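PDB 6AGQ: acetyl xylan esterase, which probably hydrolyses acetyl esters of xylan and related acetylated sugars, as a cold-active member of the alpha/beta-hydrolase clan. Local coordinates for residues Y133-M142 and G145-Y154; V157-D166 and L190-P201. All coordinates share one frame; numbering follows the deposited sequence.

Helix 153-170 ties the two contacts together. Contact 1 folds the loop that follows strand 114-118 against the lead-in to this helix and its first residues; contact 2 takes up the middle of the same helix and crosses it with helix 186-197, which starts within the probable nucleophile elbow (Gly183, Ser185, Gly187) of the alpha/beta-hydrolase fold. Their centres lie about 20 Å apart; contact 1 is the outer one, also reached by a second subunit. Leu190 of contact 2 comes near the elbow without touching it, and Tyr154 of contact 1 hydrogen-bonds Gln186 there. A bound zinc ion lies about 10 Å from the Ile146 side chain and about 11 Å from that of Tyr158.

Contact 1: Y133-M142 and G145-Y154; sequences YPQGGIPGWM and GILDPASYYY
Trp141 lays its CB over the centre of the Tyr153 ring, 3.4 Å from the centroid, a CH-pi contact. The Trp141 indole continues beyond it: the two planes lean 26° from parallel, with the five-membered ring displaced mostly past the tyrosine's rim. At the edge of Tyr153, Tyr133 OH sits 3.4 Å from Tyr153 CD1. The Tyr133 ring in turn receives Ser151 O at its own edge, 3.3 Å from Tyr133 CD1. Tyr153 CD2 lies over the centre of the Tyr154 ring, while Met142 SD meets the Tyr154 edge, a Met-aromatic contact 3.7 Å from Tyr154 CE2; bends at chi2 and chi3 turn the sulfur back to that ring although the Met142 CB points away.

One direct hydrogen bond joins the segments: Tyr152 OH gives its proton to Met142 O at 2.8 Å, 29° from the carbonyl plane. With CG anti to the backbone N (chi1 179°), the Tyr152 ring swings its hydroxyl across to this carbonyl. Two waters add bridges. One donates to both Tyr133 OH (2.6 Å) and Tyr153 O; the other takes the Gly145 N-H and donates to Gln135 O.

Outside, Asp129 binds Tyr133 OH, Arg121 O and Gln123 bind Tyr153 OH, Gln186 bonds Tyr154 OH, and Trp141 packs on Gly137 of the second subunit. Tyr152 OH alone bonds straight across; the other hydroxyls turn to outside partners or water, so the loop meets the start of the helix mainly through ring contacts, and the same tryptophan carries the packing on into the subunit interface.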
loop_
_atom_site.group_PDB
_atom_site.type_symbol
_atom_site.label_atom_id
_atom_site.label_comp_id
_atom_site.label_asym_id
_atom_site.label_seq_id
_atom_site.Cartn_x
_atom_site.Cartn_y
_atom_site.Cartn_z
ATOM N N TYR A 133 2.605 -12.171 -35.470
ATOM C CA TYR A 133 2.762 -10.753 -35.318
ATOM C C TYR A 133 4.201 -10.327 -35.780
ATOM O O TYR A 133 5.164 -11.095 -35.659
ATOM C CB TYR A 133 2.413 -10.322 -33.888
ATOM C CG TYR A 133 1.079 -10.849 -33.413
ATOM C CD1 TYR A 133 -0.093 -10.271 -33.839
ATOM C CD2 TYR A 133 0.988 -11.970 -32.568
ATOM C CE1 TYR A 133 -1.289 -10.774 -33.479
ATOM C CE2 TYR A 133 -0.244 -12.472 -32.173
ATOM C CZ TYR A 133 -1.390 -11.882 -32.648
ATOM O OH TYR A 133 -2.671 -12.332 -32.294
ATOM N N PRO A 134 4.334 -9.130 -36.404
ATOM C CA PRO A 134 5.679 -8.715 -36.854
ATOM C C PRO A 134 6.701 -8.445 -35.770
ATOM O O PRO A 134 7.892 -8.396 -36.084
ATOM C CB PRO A 134 5.430 -7.426 -37.680
ATOM C CG PRO A 134 4.008 -7.034 -37.456
ATOM C CD PRO A 134 3.283 -8.169 -36.784
ATOM N N GLN A 135 6.282 -8.211 -34.535
ATOM C CA GLN A 135 7.236 -7.851 -33.495
ATOM C C GLN A 135 6.797 -8.524 -32.238
ATOM O O GLN A 135 5.744 -9.170 -32.200
ATOM C CB GLN A 135 7.273 -6.318 -33.272
ATOM C CG GLN A 135 7.566 -5.464 -34.530
ATOM C CD GLN A 135 7.918 -3.969 -34.271
ATOM O OE1 GLN A 135 7.782 -3.423 -33.165
ATOM N NE2 GLN A 135 8.381 -3.303 -35.330
ATOM N N GLY A 136 7.567 -8.331 -31.172
ATOM C CA GLY A 136 7.092 -8.731 -29.863
ATOM C C GLY A 136 6.047 -7.818 -29.225
ATOM O O GLY A 136 5.326 -7.029 -29.894
ATOM N N GLY A 137 5.943 -7.918 -27.895
ATOM C CA GLY A 137 5.086 -6.972 -27.172
ATOM C C GLY A 137 5.275 -6.884 -25.693
ATOM O O GLY A 137 6.177 -7.449 -25.148
ATOM N N ILE A 138 4.341 -6.169 -25.068
ATOM C CA ILE A 138 4.205 -6.056 -23.631
ATOM C C ILE A 138 3.485 -7.330 -23.183
ATOM O O ILE A 138 2.567 -7.767 -23.876
ATOM C CB ILE A 138 3.326 -4.814 -23.309
ATOM C CG1 ILE A 138 3.951 -3.536 -23.896
ATOM C CG2 ILE A 138 3.065 -4.632 -21.817
ATOM C CD1 ILE A 138 5.408 -3.270 -23.576
ATOM N N PRO A 139 3.839 -7.898 -22.001
ATOM C CA PRO A 139 3.075 -9.077 -21.562
ATOM C C PRO A 139 1.571 -8.827 -21.613
ATOM O O PRO A 139 1.143 -7.779 -21.191
ATOM C CB PRO A 139 3.514 -9.282 -20.105
ATOM C CG PRO A 139 4.851 -8.593 -20.004
ATOM C CD PRO A 139 4.745 -7.417 -20.950
ATOM N N GLY A 140 0.798 -9.809 -22.078
ATOM C CA GLY A 140 -0.611 -9.614 -22.483
ATOM C C GLY A 140 -0.812 -9.645 -23.988
ATOM O O GLY A 140 0.016 -10.148 -24.723
ATOM N N TRP A 141 -1.895 -9.075 -24.459
ATOM C CA TRP A 141 -2.307 -9.186 -25.863
ATOM C C TRP A 141 -2.617 -7.847 -26.525
ATOM O O TRP A 141 -2.634 -7.802 -27.743
ATOM C CB TRP A 141 -3.537 -10.150 -25.966
ATOM C CG TRP A 141 -3.239 -11.477 -25.349
ATOM C CD1 TRP A 141 -2.533 -12.468 -25.919
ATOM C CD2 TRP A 141 -3.517 -11.898 -24.017
ATOM N NE1 TRP A 141 -2.412 -13.513 -25.060
ATOM C CE2 TRP A 141 -2.984 -13.174 -23.871
ATOM C CE3 TRP A 141 -4.180 -11.330 -22.947
ATOM C CZ2 TRP A 141 -3.090 -13.895 -22.695
ATOM C CZ3 TRP A 141 -4.274 -12.029 -21.781
ATOM C CH2 TRP A 141 -3.736 -13.305 -21.654
ATOM N N MET A 142 -2.767 -6.768 -25.760
ATOM C CA MET A 142 -3.187 -5.431 -26.305
ATOM C C MET A 142 -2.216 -4.805 -27.320
ATOM O O MET A 142 -2.621 -3.891 -28.079
ATOM C CB MET A 142 -3.248 -4.365 -25.187
ATOM C CG MET A 142 -4.223 -4.567 -24.053
ATOM S SD MET A 142 -5.906 -4.750 -24.649
ATOM C CE MET A 142 -6.173 -3.030 -25.111
ATOM N N GLY A 145 0.834 -6.681 -32.748
ATOM C CA GLY A 145 0.486 -6.153 -34.081
ATOM C C GLY A 145 -0.074 -4.744 -34.062
ATOM O O GLY A 145 -0.804 -4.345 -34.981
ATOM N N ILE A 146 0.287 -3.971 -33.047
ATOM C CA ILE A 146 -0.308 -2.646 -32.825
ATOM C C ILE A 146 -0.009 -1.592 -33.879
ATOM O O ILE A 146 -0.789 -0.627 -34.029
ATOM C CB ILE A 146 -0.030 -2.096 -31.433
ATOM C CG1 ILE A 146 -1.093 -1.029 -31.067
ATOM C CG2 ILE A 146 1.402 -1.599 -31.292
ATOM C CD1 ILE A 146 -1.137 -0.772 -29.582
ATOM N N LEU A 147 1.069 -1.783 -34.647
ATOM C CA LEU A 147 1.387 -0.873 -35.754
ATOM C C LEU A 147 0.642 -1.012 -37.080
ATOM O O LEU A 147 0.764 -0.128 -37.927
ATOM C CB LEU A 147 2.891 -0.847 -35.980
ATOM C CG LEU A 147 3.624 -0.317 -34.730
ATOM C CD1 LEU A 147 5.140 -0.375 -34.980
ATOM C CD2 LEU A 147 3.184 1.101 -34.328
ATOM N N ASP A 148 -0.169 -2.051 -37.249
ATOM C CA ASP A 148 -0.956 -2.227 -38.461
ATOM C C ASP A 148 -2.284 -2.933 -38.133
ATOM O O ASP A 148 -2.241 -4.044 -37.657
ATOM C CB ASP A 148 -0.124 -3.056 -39.455
ATOM C CG ASP A 148 -0.852 -3.329 -40.812
ATOM O OD1 ASP A 148 -1.926 -2.728 -41.136
ATOM O OD2 ASP A 148 -0.322 -4.179 -41.576
ATOM N N PRO A 149 -3.455 -2.318 -38.448
ATOM C CA PRO A 149 -4.705 -2.990 -38.090
ATOM C C PRO A 149 -4.911 -4.364 -38.773
ATOM O O PRO A 149 -5.606 -5.188 -38.222
ATOM C CB PRO A 149 -5.808 -2.003 -38.513
ATOM C CG PRO A 149 -5.153 -1.050 -39.437
ATOM C CD PRO A 149 -3.698 -1.006 -39.077
ATOM N N ALA A 150 -4.339 -4.571 -39.949
ATOM C CA ALA A 150 -4.437 -5.843 -40.652
ATOM C C ALA A 150 -3.880 -7.005 -39.841
ATOM O O ALA A 150 -4.370 -8.114 -40.005
ATOM C CB ALA A 150 -3.723 -5.783 -42.006
ATOM N N SER A 151 -2.889 -6.752 -38.974
ATOM C CA SER A 151 -2.274 -7.834 -38.163
ATOM C C SER A 151 -2.498 -7.703 -36.643
ATOM O O SER A 151 -1.924 -8.469 -35.848
ATOM C CB SER A 151 -0.753 -7.881 -38.467
ATOM O OG SER A 151 -0.131 -6.690 -38.013
ATOM N N TYR A 152 -3.349 -6.747 -36.235
ATOM C CA TYR A 152 -3.544 -6.470 -34.832
ATOM C C TYR A 152 -4.349 -7.579 -34.102
ATOM O O TYR A 152 -5.378 -8.004 -34.617
ATOM C CB TYR A 152 -4.205 -5.127 -34.670
ATOM C CG TYR A 152 -4.482 -4.745 -33.221
ATOM C CD1 TYR A 152 -3.429 -4.539 -32.355
ATOM C CD2 TYR A 152 -5.808 -4.593 -32.737
ATOM C CE1 TYR A 152 -3.654 -4.177 -31.060
ATOM C CE2 TYR A 152 -6.047 -4.250 -31.412
ATOM C CZ TYR A 152 -4.956 -4.064 -30.567
ATOM O OH TYR A 152 -5.127 -3.698 -29.235
ATOM N N TYR A 153 -3.884 -8.010 -32.910
ATOM C CA TYR A 153 -4.592 -9.039 -32.085
ATOM C C TYR A 153 -6.132 -9.091 -32.171
ATOM O O TYR A 153 -6.757 -10.156 -32.407
ATOM C CB TYR A 153 -4.226 -8.831 -30.622
ATOM C CG TYR A 153 -4.841 -9.801 -29.667
ATOM C CD1 TYR A 153 -4.383 -11.128 -29.607
ATOM C CD2 TYR A 153 -5.855 -9.418 -28.855
ATOM C CE1 TYR A 153 -4.936 -12.051 -28.736
ATOM C CE2 TYR A 153 -6.435 -10.317 -27.984
ATOM C CZ TYR A 153 -5.976 -11.644 -27.937
ATOM O OH TYR A 153 -6.539 -12.531 -27.083
ATOM N N TYR A 154 -6.768 -7.935 -32.043
ATOM C CA TYR A 154 -8.224 -7.934 -31.949
ATOM C C TYR A 154 -8.897 -8.109 -33.272
ATOM O O TYR A 154 -10.126 -8.317 -33.271
ATOM C CB TYR A 154 -8.818 -6.767 -31.111
ATOM C CG TYR A 154 -8.686 -6.968 -29.588
ATOM C CD1 TYR A 154 -9.535 -7.852 -28.889
ATOM C CD2 TYR A 154 -7.753 -6.222 -28.850
ATOM C CE1 TYR A 154 -9.403 -8.064 -27.517
ATOM C CE2 TYR A 154 -7.640 -6.372 -27.471
ATOM C CZ TYR A 154 -8.448 -7.293 -26.804
ATOM O OH TYR A 154 -8.323 -7.436 -25.464
HETATM O O HOH W 1 -5.125 -12.307 -33.245
HETATM O O HOH W 2 3.786 -7.029 -32.872
#

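Contact 2: V157-D166 and L190-P201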
loop_
_atom_site.group_PDB
_atom_site.type_symbol
_atom_site.label_atom_id
_atom_site.label_comp_id
_atom_site.label_asym_id
_atom_site.label_seq_id
_atom_site.Cartn_x
_atom_site.Cartn_y
_atom_site.Cartn_z
ATOM N N VAL A 157 -9.724 -11.723 -33.123
ATOM C CA VAL A 157 -10.686 -11.888 -31.993
ATOM C C VAL A 157 -12.110 -11.504 -32.391
ATOM O O VAL A 157 -13.080 -12.248 -32.110
ATOM C CB VAL A 157 -10.196 -11.122 -30.727
ATOM C CG1 VAL A 157 -11.145 -11.278 -29.576
ATOM C CG2 VAL A 157 -8.813 -11.643 -30.320
ATOM N N TYR A 158 -12.263 -10.348 -33.070
ATOM C CA TYR A 158 -13.596 -9.885 -33.460
ATOM C C TYR A 158 -14.224 -10.814 -34.460
ATOM O O TYR A 158 -15.430 -11.097 -34.408
ATOM C CB TYR A 158 -13.594 -8.458 -34.007
ATOM C CG TYR A 158 -13.380 -7.367 -32.979
ATOM C CD1 TYR A 158 -12.860 -7.627 -31.716
ATOM C CD2 TYR A 158 -13.660 -6.067 -33.279
ATOM C CE1 TYR A 158 -12.657 -6.612 -30.799
ATOM C CE2 TYR A 158 -13.383 -5.047 -32.358
ATOM C CZ TYR A 158 -12.914 -5.330 -31.143
ATOM O OH TYR A 158 -12.662 -4.352 -30.229
ATOM N N LEU A 159 -13.419 -11.314 -35.371
ATOM C CA LEU A 159 -13.929 -12.339 -36.304
ATOM C C LEU A 159 -14.373 -13.628 -35.607
ATOM O O LEU A 159 -15.370 -14.227 -36.014
ATOM C CB LEU A 159 -12.839 -12.660 -37.357
ATOM C CG LEU A 159 -12.501 -11.498 -38.258
ATOM C CD1 LEU A 159 -11.366 -11.876 -39.194
ATOM C CD2 LEU A 159 -13.678 -10.979 -39.079
ATOM N N ASP A 160 -13.599 -14.121 -34.635
ATOM C CA ASP A 160 -14.035 -15.311 -33.817
ATOM C C ASP A 160 -15.407 -15.063 -33.168
ATOM O O ASP A 160 -16.243 -15.981 -33.087
ATOM C CB ASP A 160 -13.088 -15.615 -32.696
ATOM C CG ASP A 160 -11.668 -15.964 -33.166
ATOM O OD1 ASP A 160 -11.488 -16.396 -34.340
ATOM O OD2 ASP A 160 -10.699 -15.774 -32.342
ATOM N N CYS A 161 -15.628 -13.801 -32.742
ATOM C CA CYS A 161 -16.830 -13.369 -32.056
ATOM C C CYS A 161 -18.013 -13.313 -32.968
ATOM O O CYS A 161 -19.119 -13.479 -32.491
ATOM C CB CYS A 161 -16.641 -12.017 -31.310
ATOM S SG CYS A 161 -15.483 -12.123 -29.903
ATOM N N ILE A 162 -17.787 -12.990 -34.245
ATOM C CA ILE A 162 -18.850 -13.022 -35.267
ATOM C C ILE A 162 -19.133 -14.477 -35.664
ATOM O O ILE A 162 -20.294 -14.915 -35.919
ATOM C CB ILE A 162 -18.427 -12.170 -36.506
ATOM C CG1 ILE A 162 -18.609 -10.663 -36.186
ATOM C CG2 ILE A 162 -19.186 -12.566 -37.798
ATOM C CD1 ILE A 162 -17.831 -9.769 -37.158
ATOM N N ARG A 163 -18.059 -15.249 -35.719
ATOM C CA ARG A 163 -18.215 -16.667 -35.979
ATOM C C ARG A 163 -18.954 -17.425 -34.852
ATOM O O ARG A 163 -19.599 -18.436 -35.154
ATOM C CB ARG A 163 -16.856 -17.273 -36.329
ATOM C CG ARG A 163 -16.377 -16.764 -37.669
ATOM C CD ARG A 163 -14.901 -16.993 -37.871
ATOM N NE ARG A 163 -14.624 -18.384 -38.229
ATOM C CZ ARG A 163 -14.784 -18.931 -39.425
ATOM N NH1 ARG A 163 -15.224 -18.218 -40.487
ATOM N NH2 ARG A 163 -14.462 -20.219 -39.566
ATOM N N ALA A 164 -18.921 -16.944 -33.607
ATOM C CA ALA A 164 -19.843 -17.437 -32.577
ATOM C C ALA A 164 -21.330 -17.213 -32.936
ATOM O O ALA A 164 -22.186 -18.005 -32.620
ATOM C CB ALA A 164 -19.526 -16.816 -31.230
ATOM N N LEU A 165 -21.643 -16.126 -33.616
ATOM C CA LEU A 165 -23.027 -15.928 -34.098
ATOM C C LEU A 165 -23.334 -16.901 -35.240
ATOM O O LEU A 165 -24.442 -17.399 -35.292
ATOM C CB LEU A 165 -23.268 -14.515 -34.584
ATOM C CG LEU A 165 -22.806 -13.398 -33.655
ATOM C CD1 LEU A 165 -22.851 -12.043 -34.379
ATOM C CD2 LEU A 165 -23.596 -13.404 -32.354
ATOM N N ASP A 166 -22.358 -17.189 -36.121
ATOM C CA ASP A 166 -22.481 -18.268 -37.161
ATOM C C ASP A 166 -22.730 -19.616 -36.475
ATOM O O ASP A 166 -23.504 -20.414 -36.961
ATOM C CB ASP A 166 -21.194 -18.482 -38.062
ATOM C CG ASP A 166 -20.772 -17.235 -38.918
ATOM O OD1 ASP A 166 -21.559 -16.288 -39.067
ATOM O OD2 ASP A 166 -19.618 -17.222 -39.463
ATOM N N LEU A 190 -16.282 -6.714 -26.665
ATOM C CA LEU A 190 -16.601 -7.714 -27.686
ATOM C C LEU A 190 -18.063 -7.751 -28.078
ATOM O O LEU A 190 -18.327 -8.034 -29.234
ATOM C CB LEU A 190 -16.145 -9.202 -27.349
ATOM C CG LEU A 190 -14.631 -9.289 -26.980
ATOM C CD1 LEU A 190 -14.094 -10.681 -26.697
ATOM C CD2 LEU A 190 -13.801 -8.631 -28.075
ATOM N N ALA A 191 -19.002 -7.586 -27.148
ATOM C CA ALA A 191 -20.421 -7.538 -27.519
ATOM C C ALA A 191 -20.753 -6.250 -28.304
ATOM O O ALA A 191 -21.652 -6.287 -29.155
ATOM C CB ALA A 191 -21.345 -7.606 -26.310
ATOM N N LEU A 192 -20.121 -5.126 -28.018
ATOM C CA LEU A 192 -20.347 -3.919 -28.876
ATOM C C LEU A 192 -19.788 -4.195 -30.304
ATOM O O LEU A 192 -20.382 -3.777 -31.309
ATOM C CB LEU A 192 -19.677 -2.651 -28.286
ATOM C CG LEU A 192 -20.231 -2.059 -26.987
ATOM C CD1 LEU A 192 -19.396 -0.861 -26.555
ATOM C CD2 LEU A 192 -21.672 -1.622 -27.117
ATOM N N ALA A 193 -18.664 -4.923 -30.390
ATOM C CA ALA A 193 -18.086 -5.305 -31.700
ATOM C C ALA A 193 -19.047 -6.228 -32.468
ATOM O O ALA A 193 -19.253 -6.109 -33.669
ATOM C CB ALA A 193 -16.746 -6.007 -31.513
ATOM N N ALA A 194 -19.568 -7.199 -31.785
ATOM C CA ALA A 194 -20.422 -8.183 -32.432
ATOM C C ALA A 194 -21.656 -7.533 -32.977
ATOM O O ALA A 194 -22.014 -7.755 -34.119
ATOM C CB ALA A 194 -20.811 -9.256 -31.476
ATOM N N ALA A 195 -22.276 -6.700 -32.160
ATOM C CA ALA A 195 -23.456 -5.968 -32.567
ATOM C C ALA A 195 -23.161 -4.855 -33.576
ATOM O O ALA A 195 -24.013 -4.479 -34.361
ATOM C CB ALA A 195 -24.129 -5.394 -31.346
ATOM N N GLY A 196 -21.960 -4.294 -33.521
ATOM C CA GLY A 196 -21.575 -3.254 -34.445
ATOM C C GLY A 196 -21.244 -3.734 -35.837
ATOM O O GLY A 196 -21.551 -3.059 -36.805
ATOM N N LEU A 197 -20.619 -4.899 -35.912
ATOM C CA LEU A 197 -20.167 -5.524 -37.158
ATOM C C LEU A 197 -21.133 -6.567 -37.756
ATOM O O LEU A 197 -20.895 -7.081 -38.860
ATOM C CB LEU A 197 -18.793 -6.192 -36.916
ATOM C CG LEU A 197 -17.655 -5.222 -36.531
ATOM C CD1 LEU A 197 -16.316 -5.924 -36.426
ATOM C CD2 LEU A 197 -17.536 -4.060 -37.519
ATOM N N ASP A 198 -22.222 -6.866 -37.069
ATOM C CA ASP A 198 -23.160 -7.869 -37.550
ATOM C C ASP A 198 -24.553 -7.419 -37.301
ATOM O O ASP A 198 -24.836 -6.946 -36.212
ATOM C CB ASP A 198 -22.921 -9.206 -36.804
ATOM C CG ASP A 198 -23.460 -10.420 -37.569
ATOM O OD1 ASP A 198 -22.703 -10.985 -38.392
ATOM O OD2 ASP A 198 -24.637 -10.834 -37.355
ATOM N N SER A 199 -25.438 -7.619 -38.267
ATOM C CA SER A 199 -26.861 -7.218 -38.149
ATOM C C SER A 199 -27.760 -8.133 -37.363
ATOM O O SER A 199 -28.925 -7.790 -37.184
ATOM C CB SER A 199 -27.544 -7.140 -39.519
ATOM O OG SER A 199 -26.822 -6.337 -40.384
ATOM N N ARG A 200 -27.300 -9.325 -37.024
ATOM C CA ARG A 200 -28.210 -10.357 -36.492
ATOM C C ARG A 200 -28.657 -10.139 -35.018
ATOM O O ARG A 200 -29.817 -10.433 -34.692
ATOM C CB ARG A 200 -27.655 -11.788 -36.694
ATOM C CG ARG A 200 -27.765 -12.302 -38.150
ATOM C CD ARG A 200 -26.899 -13.538 -38.407
ATOM N NE ARG A 200 -25.437 -13.289 -38.232
ATOM C CZ ARG A 200 -24.471 -14.194 -38.411
ATOM N NH1 ARG A 200 -24.762 -15.427 -38.784
ATOM N NH2 ARG A 200 -23.188 -13.871 -38.223
ATOM N N PRO A 201 -27.748 -9.697 -34.129
ATOM C CA PRO A 201 -28.124 -9.570 -32.716
ATOM C C PRO A 201 -29.232 -8.567 -32.520
ATOM O O PRO A 201 -29.209 -7.502 -33.116
ATOM C CB PRO A 201 -26.833 -9.092 -32.038
ATOM C CG PRO A 201 -25.750 -9.440 -32.977
ATOM C CD PRO A 201 -26.326 -9.357 -34.338
#
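Tyr158 turns one ring face to Ala193, whose CB stands 3.7 Å from the ring centroid in a CH-pi contact. Leu197 CD1 lies at the edge of that ring, and Leu190 CD2 comes within 3.6 Å of Tyr158 CE1. The other branch of Leu190, CD1, packs on Cys161 SG at 3.8 Å, while Ile162 CD1 runs across Leu197 CB. With Ala193 and Ala194 at the crossing, the axes of 157-166 and 190-197 come within 9.3 Å and cross at -67°.

Farther along 190-201, Leu165 CD1 presses on the Asp198 carboxylate carbon CG (3.6 Å), and Leu165 CB lies over one face of the Arg200 guanidinium. Arg200 holds Asp198 side-on in a salt bridge: NE meets the syn lone pair of OD2 at 2.7 Å, almost straight at 175°, and NH2 reaches OD1. The backbone N of Arg200 also bonds OD2, an Asx turn. The bend at chi3 (-63°) folds the guanidinium back so that NH2 makes a second salt bridge, 3.0 Å to Asp166 OD1, which lies nearly in the guanidinium plane; the three residues form a salt-bridge network. A leucine in place of Arg200 would probably leave Asp166 and Asp198 without their shared counter-charge and the Asp198 carboxylate freer to turn.

Farther out, Phe253 O holds Tyr158 OH, and Tyr92 of strand 86-92 backs Leu165, Leu190 and Ala194. The chemistry is thus divided: apolar packing joins the crossing helices, and one arginine between two carboxylates, probably offsetting their repulsion, ties the following turn to helix 153-170.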